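Local coordinates for carbohydrate esterase family 2 (CE2) (PDB 4XVH), which probably removes acetyl groups from xylan or related plant polysaccharides, as a carbohydrate esterase with an SGNH-type hydrolase domain and a beta-sandwich domain, at residues A[210-222]-A[256-270]. Residues are numbered along the deposited sequence; the frame is centred on the assembly and turned at random.
With PEU (2,5,8,11,14,17,20,23,26,29,32,35,38,41,44,47,50,53,56,59,62,65,68,71,74,77,80-heptacosaoxadooctacontan-82-ol), chain C.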
loop_
_atom_site.group_PDB
_atom_site.type_symbol
_atom_site.label_atom_id
_atom_site.label_comp_id
_atom_site.label_asym_id
_atom_site.label_seq_id
_atom_site.Cartn_x
_atom_site.Cartn_y
_atom_site.Cartn_z
ATOM N N ILE A 210 0.442 1.660 -10.022
ATOM C CA ILE A 210 1.804 1.168 -9.837
ATOM C C ILE A 210 2.754 2.331 -9.653
ATOM O O ILE A 210 2.832 3.190 -10.521
ATOM C CB ILE A 210 2.271 0.316 -11.026
ATOM C CG1 ILE A 210 1.325 -0.883 -11.207
ATOM C CG2 ILE A 210 3.737 -0.114 -10.809
ATOM C CD1 ILE A 210 1.507 -1.619 -12.497
ATOM N N ASN A 211 3.498 2.321 -8.544
ATOM C CA ASN A 211 4.473 3.361 -8.249
ATOM C C ASN A 211 5.825 2.735 -7.887
ATOM O O ASN A 211 6.107 2.445 -6.718
ATOM C CB ASN A 211 3.942 4.230 -7.109
ATOM C CG ASN A 211 4.856 5.400 -6.761
ATOM O OD1 ASN A 211 6.041 5.437 -7.101
ATOM N ND2 ASN A 211 4.298 6.350 -6.028
ATOM N N LEU A 212 6.655 2.530 -8.902
ATOM C CA LEU A 212 7.936 1.868 -8.720
ATOM C C LEU A 212 9.002 2.546 -9.569
ATOM O O LEU A 212 8.716 2.995 -10.699
ATOM C CB LEU A 212 7.843 0.396 -9.125
ATOM C CG LEU A 212 6.985 -0.503 -8.248
ATOM C CD1 LEU A 212 6.807 -1.832 -8.988
ATOM C CD2 LEU A 212 7.700 -0.724 -6.903
ATOM N N GLY A 213 10.222 2.606 -9.043
ATOM C CA GLY A 213 11.328 3.195 -9.794
ATOM C C GLY A 213 12.223 4.035 -8.900
ATOM O O GLY A 213 13.366 4.300 -9.240
ATOM N N THR A 214 11.704 4.484 -7.759
ATOM C CA THR A 214 12.551 5.253 -6.849
ATOM C C THR A 214 13.797 4.425 -6.494
ATOM O O THR A 214 14.919 4.921 -6.573
ATOM C CB THR A 214 11.805 5.650 -5.581
ATOM O OG1 THR A 214 10.674 6.439 -5.942
ATOM C CG2 THR A 214 12.729 6.449 -4.624
ATOM N N ASN A 215 13.610 3.163 -6.131
ATOM C CA ASN A 215 14.762 2.313 -5.819
ATOM C C ASN A 215 15.595 1.909 -7.042
ATOM O O ASN A 215 16.835 1.824 -6.963
ATOM C CB ASN A 215 14.269 1.073 -5.060
ATOM C CG ASN A 215 13.659 1.449 -3.709
ATOM O OD1 ASN A 215 14.318 2.075 -2.896
ATOM N ND2 ASN A 215 12.393 1.136 -3.509
ATOM N N ASP A 216 14.932 1.678 -8.173
ATOM C CA ASP A 216 15.643 1.249 -9.379
ATOM C C ASP A 216 16.670 2.302 -9.807
ATOM O O ASP A 216 17.788 1.991 -10.270
ATOM C CB ASP A 216 14.642 0.991 -10.526
ATOM C CG ASP A 216 13.567 -0.019 -10.138
ATOM O OD1 ASP A 216 12.751 0.313 -9.265
ATOM O OD2 ASP A 216 13.564 -1.142 -10.691
ATOM N N PHE A 217 16.280 3.566 -9.649
ATOM C CA PHE A 217 17.117 4.662 -10.125
ATOM C C PHE A 217 18.311 4.956 -9.217
ATOM O O PHE A 217 19.289 5.554 -9.643
ATOM C CB PHE A 217 16.258 5.906 -10.322
ATOM C CG PHE A 217 15.725 6.026 -11.729
ATOM C CD1 PHE A 217 14.617 5.301 -12.135
ATOM C CD2 PHE A 217 16.348 6.835 -12.642
ATOM C CE1 PHE A 217 14.147 5.412 -13.450
ATOM C CE2 PHE A 217 15.878 6.949 -13.943
ATOM C CZ PHE A 217 14.773 6.242 -14.333
ATOM N N GLY A 218 18.257 4.520 -7.971
ATOM C CA GLY A 218 19.414 4.707 -7.099
ATOM C C GLY A 218 20.649 4.002 -7.628
ATOM O O GLY A 218 20.556 2.838 -8.039
ATOM N N TYR A 219 21.806 4.678 -7.609
ATOM C CA TYR A 219 23.026 4.047 -8.102
ATOM C C TYR A 219 24.312 4.604 -7.473
ATOM O O TYR A 219 25.336 3.900 -7.426
ATOM C CB TYR A 219 23.119 4.186 -9.630
ATOM C CG TYR A 219 23.561 5.574 -10.076
ATOM C CD1 TYR A 219 22.636 6.591 -10.306
ATOM C CD2 TYR A 219 24.902 5.863 -10.238
ATOM C CE1 TYR A 219 23.055 7.858 -10.681
ATOM C CE2 TYR A 219 25.332 7.120 -10.612
ATOM C CZ TYR A 219 24.416 8.112 -10.829
ATOM O OH TYR A 219 24.889 9.343 -11.201
ATOM N N LEU A 220 24.264 5.856 -7.018
ATOM C CA LEU A 220 25.491 6.612 -6.739
ATOM C C LEU A 220 26.432 5.887 -5.791
ATOM O O LEU A 220 26.049 5.538 -4.674
ATOM C CB LEU A 220 25.149 7.987 -6.166
ATOM C CG LEU A 220 26.382 8.839 -5.821
ATOM C CD1 LEU A 220 27.052 9.343 -7.086
ATOM C CD2 LEU A 220 25.967 9.980 -4.894
ATOM N N GLY A 221 27.642 5.626 -6.275
ATOM C CA GLY A 221 28.700 5.015 -5.480
ATOM C C GLY A 221 28.569 3.510 -5.260
ATOM O O GLY A 221 29.413 2.889 -4.609
ATOM N N VAL A 222 27.530 2.912 -5.828
ATOM C CA VAL A 222 27.247 1.506 -5.577
ATOM C C VAL A 222 27.161 0.672 -6.866
ATOM O O VAL A 222 27.695 -0.426 -6.943
ATOM C CB VAL A 222 25.919 1.374 -4.791
ATOM C CG1 VAL A 222 25.519 -0.086 -4.629
ATOM C CG2 VAL A 222 26.022 2.095 -3.446
ATOM N N SER A 256 8.065 9.378 -9.522
ATOM C CA SER A 256 8.418 9.434 -8.102
ATOM C C SER A 256 8.560 10.844 -7.545
ATOM O O SER A 256 9.340 11.640 -8.070
ATOM C CB SER A 256 9.740 8.708 -7.886
ATOM O OG SER A 256 10.165 8.921 -6.564
ATOM N N PRO A 257 7.855 11.134 -6.444
ATOM C CA PRO A 257 8.021 12.408 -5.732
ATOM C C PRO A 257 9.404 12.533 -5.070
ATOM O O PRO A 257 9.783 13.635 -4.671
ATOM C CB PRO A 257 6.915 12.357 -4.663
ATOM C CG PRO A 257 6.820 10.875 -4.327
ATOM C CD PRO A 257 6.949 10.218 -5.715
ATOM N N MET A 258 10.142 11.420 -4.960
ATOM C CA MET A 258 11.478 11.449 -4.366
ATOM C C MET A 258 12.602 11.567 -5.389
ATOM O O MET A 258 13.739 11.823 -4.997
ATOM C CB MET A 258 11.710 10.200 -3.501
ATOM C CG MET A 258 10.794 10.153 -2.286
ATOM S SD MET A 258 10.903 8.682 -1.216
ATOM C CE MET A 258 12.547 8.936 -0.484
ATOM N N LEU A 259 12.323 11.369 -6.677
ATOM C CA LEU A 259 13.380 11.574 -7.677
ATOM C C LEU A 259 13.347 13.011 -8.168
ATOM O O LEU A 259 12.274 13.627 -8.220
ATOM C CB LEU A 259 13.224 10.613 -8.856
ATOM C CG LEU A 259 13.360 9.133 -8.489
ATOM C CD1 LEU A 259 13.215 8.270 -9.738
ATOM C CD2 LEU A 259 14.703 8.886 -7.808
ATOM N N SER A 260 14.515 13.548 -8.518
ATOM C CA SER A 260 14.604 14.900 -9.058
ATOM C C SER A 260 15.513 14.896 -10.273
ATOM O O SER A 260 16.100 13.854 -10.605
ATOM C CB SER A 260 15.134 15.880 -8.010
ATOM O OG SER A 260 16.506 15.662 -7.815
ATOM N N ASP A 261 15.637 16.061 -10.917
ATOM C CA ASP A 261 16.603 16.242 -11.995
ATOM C C ASP A 261 17.868 16.921 -11.500
ATOM O O ASP A 261 18.717 17.297 -12.299
ATOM C CB ASP A 261 15.990 17.055 -13.145
ATOM C CG ASP A 261 14.983 16.251 -13.927
ATOM O OD1 ASP A 261 15.048 15.005 -13.862
ATOM O OD2 ASP A 261 14.111 16.854 -14.577
ATOM N N THR A 262 18.002 17.093 -10.186
ATOM C CA THR A 262 19.215 17.733 -9.659
ATOM C C THR A 262 20.069 16.802 -8.815
ATOM O O THR A 262 21.229 17.086 -8.567
ATOM C CB THR A 262 18.876 18.966 -8.830
ATOM O OG1 THR A 262 18.084 18.584 -7.706
ATOM C CG2 THR A 262 18.093 19.929 -9.669
ATOM N N TRP A 263 19.497 15.688 -8.381
ATOM C CA TRP A 263 20.238 14.708 -7.603
ATOM C C TRP A 263 20.208 13.370 -8.322
ATOM O O TRP A 263 19.177 13.001 -8.889
ATOM C CB TRP A 263 19.643 14.543 -6.195
ATOM C CG TRP A 263 20.201 13.331 -5.469
ATOM C CD1 TRP A 263 19.757 12.019 -5.549
ATOM C CD2 TRP A 263 21.315 13.316 -4.581
ATOM N NE1 TRP A 263 20.538 11.206 -4.764
ATOM C CE2 TRP A 263 21.496 11.977 -4.151
ATOM C CE3 TRP A 263 22.175 14.304 -4.100
ATOM C CZ2 TRP A 263 22.497 11.612 -3.261
ATOM C CZ3 TRP A 263 23.170 13.940 -3.215
ATOM C CH2 TRP A 263 23.328 12.604 -2.803
ATOM N N PRO A 264 21.329 12.627 -8.285
ATOM C CA PRO A 264 22.643 12.994 -7.708
ATOM C C PRO A 264 23.362 14.080 -8.496
ATOM O O PRO A 264 24.179 14.830 -7.940
ATOM C CB PRO A 264 23.458 11.699 -7.793
ATOM C CG PRO A 264 22.502 10.606 -8.100
ATOM C CD PRO A 264 21.296 11.232 -8.764
ATOM N N THR A 265 23.093 14.131 -9.797
ATOM C CA THR A 265 23.716 15.107 -10.672
ATOM C C THR A 265 22.655 15.615 -11.635
ATOM O O THR A 265 21.646 14.953 -11.854
ATOM C CB THR A 265 24.931 14.524 -11.492
ATOM O OG1 THR A 265 24.483 13.571 -12.472
ATOM C CG2 THR A 265 25.988 13.875 -10.578
ATOM N N ALA A 266 22.890 16.786 -12.208
ATOM C CA ALA A 266 21.985 17.353 -13.196
ATOM C C ALA A 266 21.979 16.482 -14.452
ATOM O O ALA A 266 20.930 16.264 -15.069
ATOM C CB ALA A 266 22.395 18.773 -13.535
ATOM N N ALA A 267 23.154 15.970 -14.807
ATOM C CA ALA A 267 23.307 15.124 -15.988
ATOM C C ALA A 267 22.407 13.883 -15.960
ATOM O O ALA A 267 21.891 13.457 -16.997
ATOM C CB ALA A 267 24.753 14.700 -16.129
ATOM N N ASP A 268 22.256 13.283 -14.779
ATOM C CA ASP A 268 21.416 12.105 -14.621
ATOM C C ASP A 268 19.967 12.398 -14.982
ATOM O O ASP A 268 19.260 11.501 -15.437
ATOM C CB ASP A 268 21.467 11.585 -13.182
ATOM C CG ASP A 268 22.728 10.781 -12.879
ATOM O OD1 ASP A 268 23.016 9.795 -13.605
ATOM O OD2 ASP A 268 23.418 11.133 -11.891
ATOM N N ALA A 269 19.525 13.634 -14.738
ATOM C CA ALA A 269 18.120 14.043 -14.914
ATOM C C ALA A 269 17.157 12.922 -14.554
ATOM O O ALA A 269 16.301 12.544 -15.358
ATOM C CB ALA A 269 17.863 14.503 -16.371
ATOM N N GLN A 270 17.291 12.381 -13.346
ATOM C CA GLN A 270 16.593 11.146 -13.010
ATOM C C GLN A 270 15.049 11.224 -13.156
ATOM O O GLN A 270 14.413 10.281 -13.676
ATOM C CB GLN A 270 16.972 10.713 -11.585
ATOM C CG GLN A 270 18.411 10.273 -11.455
ATOM C CD GLN A 270 18.615 9.416 -10.228
ATOM O OE1 GLN A 270 17.925 9.587 -9.203
ATOM N NE2 GLN A 270 19.526 8.460 -10.332
HETATM C CAA PEU C . 11.082 -9.391 11.528
HETATM O OAB PEU C . 12.231 -8.544 11.349
HETATM C CAC PEU C . 13.422 -9.284 10.875
HETATM C CAD PEU C . 14.789 -8.542 10.627
HETATM O OAE PEU C . 15.327 -7.907 11.812
HETATM C CAF PEU C . 14.490 -6.830 12.342
HETATM C CAG PEU C . 14.380 -5.469 11.634
HETATM O OAH PEU C . 13.978 -5.445 10.256
HETATM C CAI PEU C . 13.754 -4.079 9.805
HETATM C CAJ PEU C . 13.597 -3.971 8.284
HETATM O OAK PEU C . 13.324 -2.599 7.890
HETATM C CAL PEU C . 13.623 -2.437 6.488
HETATM C CAM PEU C . 13.388 -1.026 5.960
HETATM O OAN PEU C . 13.980 -1.068 4.646
HETATM C CAO PEU C . 13.995 0.204 3.960
HETATM C CAP PEU C . 15.111 -0.100 2.981
HETATM O OAQ PEU C . 15.668 0.777 1.972
HETATM C CAR PEU C . 16.152 2.096 2.380
HETATM C CAS PEU C . 15.169 3.261 2.656
HETATM O OAT PEU C . 14.384 3.685 1.471
HETATM C CAU PEU C . 13.487 2.689 0.893
HETATM C CAV PEU C . 12.747 3.234 -0.347
HETATM O OAW PEU C . 11.800 2.338 -0.983
#
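T214 and S256 come closest in the backbone, their CA atoms 6.0 Å apart, where the turn of weakly bonded helix after strand 207-211 meets the loop linking strand 250-254 to helix 270-285. Towards the far end the CA atoms of L220 and P264, which follows a cis peptide bond, are 7.1 Å apart. The hydroxyls OG1 of T214 and OG of S256 share a 2.6 Å hydrogen bond; chi1 of S256 (172°) swings OG away from its own N to the carbonyl side, where it also accepts from M258 N in an ST turn. Beyond it, L259 CD1 presses on F217 CB (3.9 Å), and Q270 NE2 gives a weak, bent bond to F217 O while meeting the Y219 ring at its edge. Y219 and D268 approach from opposite directions, OD2 in the ring plane at its edge, and Y219 OH donates a very short bond to D268 OD2 (2.4 Å). T265 OG1 donates to the same oxygen from above the carboxylate plane. With D268 replaced by an alanine, both hydroxyls would probably lose their shared acceptor. Polar bonds and apolar packing thus interleave, tying the loop to the segment whose N215 donates from ND2 to the bound polyether.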